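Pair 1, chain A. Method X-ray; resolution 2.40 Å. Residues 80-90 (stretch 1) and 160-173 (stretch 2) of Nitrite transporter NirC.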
# COMPACT_ATOMS: atom_id res chain seq x y z
N PHE A 80 -18.87 20.02 -8.08
CA PHE A 80 -19.91 20.75 -7.41
C PHE A 80 -19.93 20.41 -5.92
O PHE A 80 -20.12 21.32 -5.09
CB PHE A 80 -21.28 20.51 -8.07
CG PHE A 80 -22.44 20.69 -7.12
CD1 PHE A 80 -22.87 19.62 -6.31
CD2 PHE A 80 -23.08 21.94 -6.99
CE1 PHE A 80 -23.92 19.79 -5.41
CE2 PHE A 80 -24.12 22.11 -6.08
CZ PHE A 80 -24.55 21.04 -5.30
N THR A 81 -19.72 19.14 -5.56
CA THR A 81 -19.91 18.73 -4.15
C THR A 81 -18.86 19.37 -3.27
O THR A 81 -19.11 19.65 -2.11
CB THR A 81 -19.96 17.20 -3.97
OG1 THR A 81 -18.81 16.62 -4.59
CG2 THR A 81 -21.25 16.63 -4.63
N GLY A 82 -17.68 19.64 -3.82
CA GLY A 82 -16.59 20.29 -3.07
C GLY A 82 -16.86 21.79 -3.02
O GLY A 82 -16.59 22.44 -2.00
N HIS A 83 -17.41 22.33 -4.11
CA HIS A 83 -17.83 23.71 -4.13
C HIS A 83 -18.77 24.05 -2.99
O HIS A 83 -18.70 25.18 -2.43
CB HIS A 83 -18.40 24.11 -5.50
CG HIS A 83 -17.35 24.32 -6.57
ND1 HIS A 83 -17.60 25.01 -7.69
CD2 HIS A 83 -16.01 23.90 -6.65
CE1 HIS A 83 -16.48 25.08 -8.46
NE2 HIS A 83 -15.50 24.40 -7.83
N THR A 84 -19.64 23.09 -2.59
CA THR A 84 -20.58 23.40 -1.49
C THR A 84 -19.84 23.85 -0.21
O THR A 84 -20.28 24.84 0.45
CB THR A 84 -21.56 22.27 -1.13
OG1 THR A 84 -20.84 21.18 -0.60
CG2 THR A 84 -22.40 21.83 -2.30
N MET A 85 -18.74 23.11 0.13
CA MET A 85 -17.83 23.49 1.23
C MET A 85 -16.99 24.74 0.97
O MET A 85 -16.98 25.64 1.82
CB MET A 85 -16.89 22.35 1.63
CG MET A 85 -15.94 22.63 2.80
SD MET A 85 -14.95 21.13 3.13
CE MET A 85 -13.73 21.18 1.82
N PHE A 86 -16.34 24.82 -0.19
CA PHE A 86 -15.36 25.87 -0.45
C PHE A 86 -16.05 27.23 -0.38
O PHE A 86 -15.59 28.20 0.30
CB PHE A 86 -14.68 25.69 -1.84
CG PHE A 86 -13.66 24.56 -1.92
CD1 PHE A 86 -12.56 24.51 -1.05
CD2 PHE A 86 -13.77 23.55 -2.89
CE1 PHE A 86 -11.60 23.47 -1.14
CE2 PHE A 86 -12.83 22.52 -2.99
CZ PHE A 86 -11.76 22.47 -2.11
N LEU A 87 -17.16 27.30 -1.12
CA LEU A 87 -17.91 28.52 -1.25
C LEU A 87 -18.50 28.96 0.08
O LEU A 87 -18.59 30.15 0.35
CB LEU A 87 -18.96 28.40 -2.34
CG LEU A 87 -18.40 28.03 -3.72
CD1 LEU A 87 -19.51 28.07 -4.74
CD2 LEU A 87 -17.31 29.01 -4.17
N THR A 88 -18.85 28.01 0.93
CA THR A 88 -19.43 28.33 2.23
C THR A 88 -18.38 29.08 3.06
O THR A 88 -18.65 30.22 3.56
CB THR A 88 -19.90 27.04 2.96
OG1 THR A 88 -21.11 26.58 2.34
CG2 THR A 88 -20.14 27.29 4.45
N LEU A 89 -17.20 28.46 3.17
CA LEU A 89 -16.06 29.03 3.85
C LEU A 89 -15.69 30.36 3.23
O LEU A 89 -15.31 31.29 3.94
CB LEU A 89 -14.85 28.05 3.87
CG LEU A 89 -15.14 26.85 4.79
CD1 LEU A 89 -14.07 25.77 4.74
CD2 LEU A 89 -15.31 27.32 6.22
N GLY A 90 -15.79 30.47 1.91
CA GLY A 90 -15.57 31.77 1.21
C GLY A 90 -16.53 32.87 1.65
O GLY A 90 -16.10 34.00 1.96
N CYS A 160 -22.82 10.90 2.34
CA CYS A 160 -21.83 10.85 1.32
C CYS A 160 -20.88 12.08 1.33
O CYS A 160 -19.66 11.92 1.42
CB CYS A 160 -22.50 10.71 -0.06
SG CYS A 160 -21.29 10.96 -1.36
N ASN A 161 -21.44 13.29 1.27
CA ASN A 161 -20.65 14.48 1.04
C ASN A 161 -19.87 14.92 2.25
O ASN A 161 -18.86 15.63 2.15
CB ASN A 161 -21.49 15.65 0.49
CG ASN A 161 -20.65 16.58 -0.37
OD1 ASN A 161 -19.73 16.09 -0.97
ND2 ASN A 161 -20.94 17.92 -0.41
N TRP A 162 -20.35 14.52 3.41
CA TRP A 162 -19.54 14.57 4.61
C TRP A 162 -18.23 13.91 4.28
O TRP A 162 -17.17 14.53 4.46
CB TRP A 162 -20.23 13.84 5.76
CG TRP A 162 -19.88 14.46 7.10
CD1 TRP A 162 -18.87 15.39 7.35
CD2 TRP A 162 -20.49 14.21 8.40
NE1 TRP A 162 -18.82 15.73 8.66
CE2 TRP A 162 -19.77 15.05 9.36
CE3 TRP A 162 -21.55 13.43 8.84
CZ2 TRP A 162 -20.13 15.11 10.73
CZ3 TRP A 162 -21.90 13.47 10.22
CH2 TRP A 162 -21.19 14.28 11.14
N LEU A 163 -18.30 12.68 3.77
CA LEU A 163 -17.13 11.87 3.60
C LEU A 163 -16.26 12.43 2.45
O LEU A 163 -15.05 12.53 2.57
CB LEU A 163 -17.47 10.37 3.38
CG LEU A 163 -17.63 9.64 4.71
CD1 LEU A 163 -18.35 8.28 4.59
CD2 LEU A 163 -16.26 9.49 5.39
N VAL A 164 -16.89 12.80 1.34
CA VAL A 164 -16.14 13.34 0.20
C VAL A 164 -15.48 14.72 0.54
O VAL A 164 -14.28 14.92 0.25
CB VAL A 164 -17.02 13.40 -1.07
CG1 VAL A 164 -16.21 13.96 -2.25
CG2 VAL A 164 -17.59 12.02 -1.33
N CYS A 165 -16.26 15.65 1.14
CA CYS A 165 -15.65 16.84 1.73
C CYS A 165 -14.60 16.56 2.80
O CYS A 165 -13.63 17.30 2.92
CB CYS A 165 -16.69 17.78 2.28
SG CYS A 165 -17.55 18.59 0.92
N LEU A 166 -14.76 15.49 3.58
CA LEU A 166 -13.72 15.13 4.52
C LEU A 166 -12.42 14.76 3.78
O LEU A 166 -11.32 15.12 4.24
CB LEU A 166 -14.18 14.01 5.47
CG LEU A 166 -14.95 14.62 6.67
CD1 LEU A 166 -15.92 13.61 7.31
CD2 LEU A 166 -14.02 15.24 7.70
N ALA A 167 -12.54 14.10 2.62
CA ALA A 167 -11.39 13.72 1.83
C ALA A 167 -10.74 15.00 1.29
O ALA A 167 -9.52 15.16 1.34
CB ALA A 167 -11.83 12.80 0.70
N ILE A 168 -11.55 15.94 0.83
CA ILE A 168 -11.00 17.17 0.27
C ILE A 168 -10.24 17.98 1.31
O ILE A 168 -9.11 18.44 1.07
CB ILE A 168 -12.10 18.02 -0.35
CG1 ILE A 168 -12.66 17.26 -1.58
CG2 ILE A 168 -11.54 19.36 -0.67
CD1 ILE A 168 -13.96 17.82 -2.10
N TRP A 169 -10.86 18.08 2.48
CA TRP A 169 -10.32 18.69 3.68
C TRP A 169 -9.00 18.08 4.08
O TRP A 169 -7.99 18.79 4.22
CB TRP A 169 -11.33 18.48 4.80
CG TRP A 169 -11.02 19.17 6.11
CD1 TRP A 169 -10.53 18.58 7.27
CD2 TRP A 169 -11.18 20.59 6.43
NE1 TRP A 169 -10.38 19.52 8.26
CE2 TRP A 169 -10.75 20.75 7.82
CE3 TRP A 169 -11.62 21.71 5.72
CZ2 TRP A 169 -10.75 21.99 8.46
CZ3 TRP A 169 -11.62 22.95 6.37
CH2 TRP A 169 -11.20 23.09 7.70
N MET A 170 -9.00 16.76 4.30
CA MET A 170 -7.77 16.07 4.72
C MET A 170 -6.65 16.19 3.69
O MET A 170 -5.49 16.29 4.04
CB MET A 170 -8.04 14.61 5.06
CG MET A 170 -8.91 14.36 6.27
SD MET A 170 -9.05 12.58 6.52
CE MET A 170 -7.57 12.30 7.44
N ALA A 171 -7.02 16.14 2.41
CA ALA A 171 -6.07 16.36 1.31
C ALA A 171 -5.45 17.75 1.40
O ALA A 171 -4.23 17.89 1.27
CB ALA A 171 -6.72 16.15 -0.03
N ILE A 172 -6.26 18.77 1.70
CA ILE A 172 -5.70 20.11 1.85
C ILE A 172 -4.68 20.20 2.99
O ILE A 172 -3.70 20.94 2.88
CB ILE A 172 -6.77 21.19 1.99
CG1 ILE A 172 -7.41 21.43 0.63
CG2 ILE A 172 -6.16 22.51 2.47
CD1 ILE A 172 -8.67 22.26 0.72
N ARG A 173 -4.91 19.42 4.06
CA ARG A 173 -4.10 19.44 5.29
C ARG A 173 -2.87 18.53 5.31
O ARG A 173 -2.12 18.49 6.29
CB ARG A 173 -5.02 19.09 6.44
CG ARG A 173 -6.06 20.19 6.64
CD ARG A 173 -7.18 19.74 7.56
NE ARG A 173 -6.70 19.32 8.87
CZ ARG A 173 -6.43 20.16 9.87
NH1 ARG A 173 -6.58 21.44 9.68
NH2 ARG A 173 -6.00 19.70 11.06

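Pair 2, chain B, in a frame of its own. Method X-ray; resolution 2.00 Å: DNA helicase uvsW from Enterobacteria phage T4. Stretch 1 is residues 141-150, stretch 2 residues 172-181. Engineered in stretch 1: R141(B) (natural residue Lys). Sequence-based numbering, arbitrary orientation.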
# COMPACT_ATOMS: atom_id res chain seq x y z
N ARG B 141 -3.04 2.83 -15.77
CA ARG B 141 -2.50 2.92 -14.43
C ARG B 141 -1.02 3.14 -14.33
O ARG B 141 -0.56 3.58 -13.29
CB ARG B 141 -2.83 1.67 -13.63
CG ARG B 141 -4.30 1.35 -13.50
CD ARG B 141 -4.40 0.04 -12.81
NE ARG B 141 -5.73 -0.55 -12.89
CZ ARG B 141 -5.96 -1.83 -12.65
NH1 ARG B 141 -4.95 -2.63 -12.33
NH2 ARG B 141 -7.20 -2.30 -12.73
N SER B 142 -0.26 2.84 -15.38
CA SER B 142 1.19 3.02 -15.31
C SER B 142 1.54 4.49 -15.16
O SER B 142 2.52 4.82 -14.50
CB SER B 142 1.87 2.45 -16.56
OG SER B 142 1.47 3.13 -17.74
N LEU B 143 0.74 5.36 -15.77
CA LEU B 143 0.98 6.80 -15.68
C LEU B 143 0.61 7.30 -14.29
O LEU B 143 1.26 8.20 -13.75
CB LEU B 143 0.17 7.56 -16.74
CG LEU B 143 0.38 9.09 -16.79
CD1 LEU B 143 1.86 9.42 -17.00
CD2 LEU B 143 -0.46 9.68 -17.92
N ILE B 144 -0.44 6.71 -13.71
CA ILE B 144 -0.86 7.09 -12.36
C ILE B 144 0.25 6.71 -11.40
O ILE B 144 0.63 7.49 -10.54
CB ILE B 144 -2.16 6.35 -11.95
CG1 ILE B 144 -3.34 6.87 -12.78
CG2 ILE B 144 -2.40 6.54 -10.45
CD1 ILE B 144 -4.70 6.29 -12.40
N GLN B 145 0.79 5.51 -11.58
CA GLN B 145 1.88 5.03 -10.75
C GLN B 145 3.16 5.85 -10.96
O GLN B 145 3.88 6.17 -10.01
CB GLN B 145 2.13 3.54 -11.04
CG GLN B 145 1.07 2.64 -10.42
CD GLN B 145 1.17 1.20 -10.88
OE1 GLN B 145 0.79 0.88 -12.00
NE2 GLN B 145 1.69 0.33 -10.03
N ALA B 146 3.43 6.22 -12.21
CA ALA B 146 4.61 7.03 -12.54
C ALA B 146 4.51 8.41 -11.90
O ALA B 146 5.50 8.92 -11.36
CB ALA B 146 4.75 7.18 -14.06
N LEU B 147 3.33 9.02 -11.94
CA LEU B 147 3.14 10.34 -11.35
C LEU B 147 3.30 10.30 -9.83
O LEU B 147 3.90 11.19 -9.23
CB LEU B 147 1.77 10.90 -11.75
CG LEU B 147 1.73 11.29 -13.22
CD1 LEU B 147 0.35 11.78 -13.62
CD2 LEU B 147 2.76 12.38 -13.46
N LEU B 148 2.75 9.26 -9.21
CA LEU B 148 2.85 9.07 -7.78
C LEU B 148 4.32 8.91 -7.36
O LEU B 148 4.75 9.52 -6.38
CB LEU B 148 2.04 7.84 -7.36
CG LEU B 148 0.52 8.03 -7.31
CD1 LEU B 148 -0.14 6.67 -7.27
CD2 LEU B 148 0.14 8.87 -6.11
N ALA B 149 5.08 8.11 -8.10
CA ALA B 149 6.50 7.90 -7.79
C ALA B 149 7.33 9.18 -8.04
O ALA B 149 8.21 9.51 -7.25
CB ALA B 149 7.05 6.73 -8.62
N ARG B 150 7.03 9.89 -9.13
CA ARG B 150 7.70 11.16 -9.48
C ARG B 150 7.53 12.15 -8.32
O ARG B 150 8.48 12.78 -7.87
CB ARG B 150 7.04 11.79 -10.70
CG ARG B 150 7.95 12.50 -11.68
CD ARG B 150 9.04 13.36 -11.06
NE ARG B 150 10.29 13.06 -11.75
CZ ARG B 150 11.26 13.93 -12.01
NH1 ARG B 150 11.16 15.20 -11.65
NH2 ARG B 150 12.34 13.52 -12.66
N GLN B 172 8.06 -4.22 -18.21
CA GLN B 172 7.12 -3.31 -18.86
C GLN B 172 6.93 -2.03 -18.06
O GLN B 172 6.89 -0.93 -18.62
CB GLN B 172 5.76 -4.01 -19.03
CG GLN B 172 4.74 -3.18 -19.80
CD GLN B 172 3.37 -3.84 -19.87
OE1 GLN B 172 3.22 -4.97 -20.35
NE2 GLN B 172 2.35 -3.13 -19.40
N MET B 173 6.84 -2.16 -16.74
CA MET B 173 6.65 -0.99 -15.87
C MET B 173 7.85 -0.06 -15.96
O MET B 173 7.69 1.16 -16.04
CB MET B 173 6.46 -1.44 -14.42
CG MET B 173 6.13 -0.30 -13.43
SD MET B 173 4.45 0.38 -13.61
CE MET B 173 3.55 -0.72 -12.53
N ALA B 174 9.04 -0.64 -15.93
CA ALA B 174 10.29 0.12 -16.00
C ALA B 174 10.37 0.82 -17.34
O ALA B 174 10.75 1.99 -17.42
CB ALA B 174 11.48 -0.82 -15.81
N ASP B 175 10.00 0.11 -18.40
CA ASP B 175 10.04 0.70 -19.73
C ASP B 175 9.01 1.83 -19.86
O ASP B 175 9.31 2.86 -20.47
CB ASP B 175 9.78 -0.38 -20.78
CG ASP B 175 10.94 -1.35 -20.92
OD1 ASP B 175 11.98 -1.11 -20.27
OD2 ASP B 175 10.81 -2.33 -21.68
N ASP B 176 7.82 1.65 -19.29
CA ASP B 176 6.79 2.68 -19.37
C ASP B 176 7.28 3.96 -18.72
O ASP B 176 7.18 5.04 -19.31
CB ASP B 176 5.51 2.24 -18.67
CG ASP B 176 4.81 1.10 -19.40
OD1 ASP B 176 5.05 0.92 -20.61
OD2 ASP B 176 3.99 0.41 -18.75
N PHE B 177 7.79 3.85 -17.49
CA PHE B 177 8.31 4.99 -16.73
C PHE B 177 9.33 5.78 -17.53
O PHE B 177 9.35 7.02 -17.48
CB PHE B 177 8.95 4.51 -15.41
CG PHE B 177 7.96 4.28 -14.28
CD1 PHE B 177 6.67 3.80 -14.53
CD2 PHE B 177 8.32 4.55 -12.96
CE1 PHE B 177 5.77 3.59 -13.48
CE2 PHE B 177 7.42 4.35 -11.91
CZ PHE B 177 6.15 3.87 -12.18
N VAL B 178 10.19 5.08 -18.25
CA VAL B 178 11.21 5.74 -19.06
C VAL B 178 10.59 6.32 -20.34
O VAL B 178 11.04 7.36 -20.82
CB VAL B 178 12.37 4.75 -19.41
CG1 VAL B 178 13.43 5.44 -20.26
CG2 VAL B 178 13.02 4.21 -18.14
N ASP B 179 9.56 5.67 -20.88
CA ASP B 179 8.92 6.19 -22.08
C ASP B 179 8.26 7.54 -21.78
O ASP B 179 8.28 8.45 -22.61
CB ASP B 179 7.89 5.21 -22.63
CG ASP B 179 7.32 5.65 -23.98
OD1 ASP B 179 8.11 5.90 -24.90
OD2 ASP B 179 6.08 5.73 -24.11
N TYR B 180 7.66 7.65 -20.60
CA TYR B 180 7.00 8.88 -20.18
C TYR B 180 8.03 10.00 -20.03
O TYR B 180 7.72 11.19 -20.20
CB TYR B 180 6.31 8.68 -18.82
CG TYR B 180 5.12 7.76 -18.86
CD1 TYR B 180 4.94 6.79 -17.89
CD2 TYR B 180 4.16 7.88 -19.87
CE1 TYR B 180 3.84 5.95 -17.91
CE2 TYR B 180 3.05 7.05 -19.90
CZ TYR B 180 2.90 6.08 -18.91
OH TYR B 180 1.82 5.25 -18.93
N ARG B 181 9.25 9.58 -19.70
CA ARG B 181 10.40 10.44 -19.49
C ARG B 181 10.39 11.07 -18.11
O ARG B 181 11.00 12.12 -17.89
CB ARG B 181 10.49 11.51 -20.57
CG ARG B 181 10.63 10.93 -21.96
CD ARG B 181 11.03 11.99 -22.96
NE ARG B 181 10.76 11.55 -24.32
CZ ARG B 181 11.12 12.22 -25.40
NH1 ARG B 181 11.79 13.36 -25.28
NH2 ARG B 181 10.82 11.75 -26.61

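Pair 1 and pair 2 each bring two helices together at a steep angle, with axes 9.5 Å apart and inclined at 67° in pair 1, and 9.8 Å apart at 70° in pair 2. The crossing is of the same sign, and the backbones of 14 central residues superpose with an RMSD of 0.8 Å. The buried surface is also similar, 446 and 403 Å².

The matched positions T81(A) and S142(B) both point toward the partner helix, but engage it differently. In pair 1 the polar link runs to the backbone: N161(A) ND2 donates to T81(A) O over 3.0 Å, nearly linearly. The same carbonyl oxygen accepts a bond from T84(A) OG1, 2.8 Å away within its own helix. In pair 2 the link joins two side chains, with S142(B) OG and Y180(B) OH in a very short hydrogen bond of 2.5 Å. M173(B), the counterpart of N161(A), contributes a thioether instead of an amide; its SD lies 4.4 Å from S142(B) CB, and its CE reaches the side chain of Q145(B), which matches T84(A).

The next position shows how backbone and side chain share the space. G82(A) has no side chain, and its CA lies 3.7 Å from I168(A) CD1; a CB in ideal position would come within 3.0 Å of that methyl. In pair 2 the equivalent pair is L143(B) and Y180(B). Here the leucine, its CB directed sideways, places CD1 almost squarely over the tyrosine ring, 3.8 Å from the centroid of Y180(B), so an aliphatic group on a flat face replaces a methyl against bare backbone.

At the centre, bulk changes sides. M85(A) extends from the first helix of pair 1 and sets SD 3.9 Å from C165(A) CB and CE 3.8 Å from I168(A) CG2, a long side chain meeting a small cysteine. The corresponding residues in pair 2 are A146(B) and F177(B): the small residue now lies on the first helix and the large one on the second. F177(B) fits among S142(B), Q145(B), A146(B) and A149(B), with A146(B) CA over its ring face, 3.9 Å from the centroid. A146(B) CB also packs 3.9 Å from Y180(B) CD1.

I168(A) and Y180(B), whose CA atoms coincide on superposition, both point toward the first helix. The isoleucine additionally meets F86(A), with I168(A) CG2 3.4 Å from F86(A) CZ, whereas L147(B), which matches F86(A), makes no contact across pair 2.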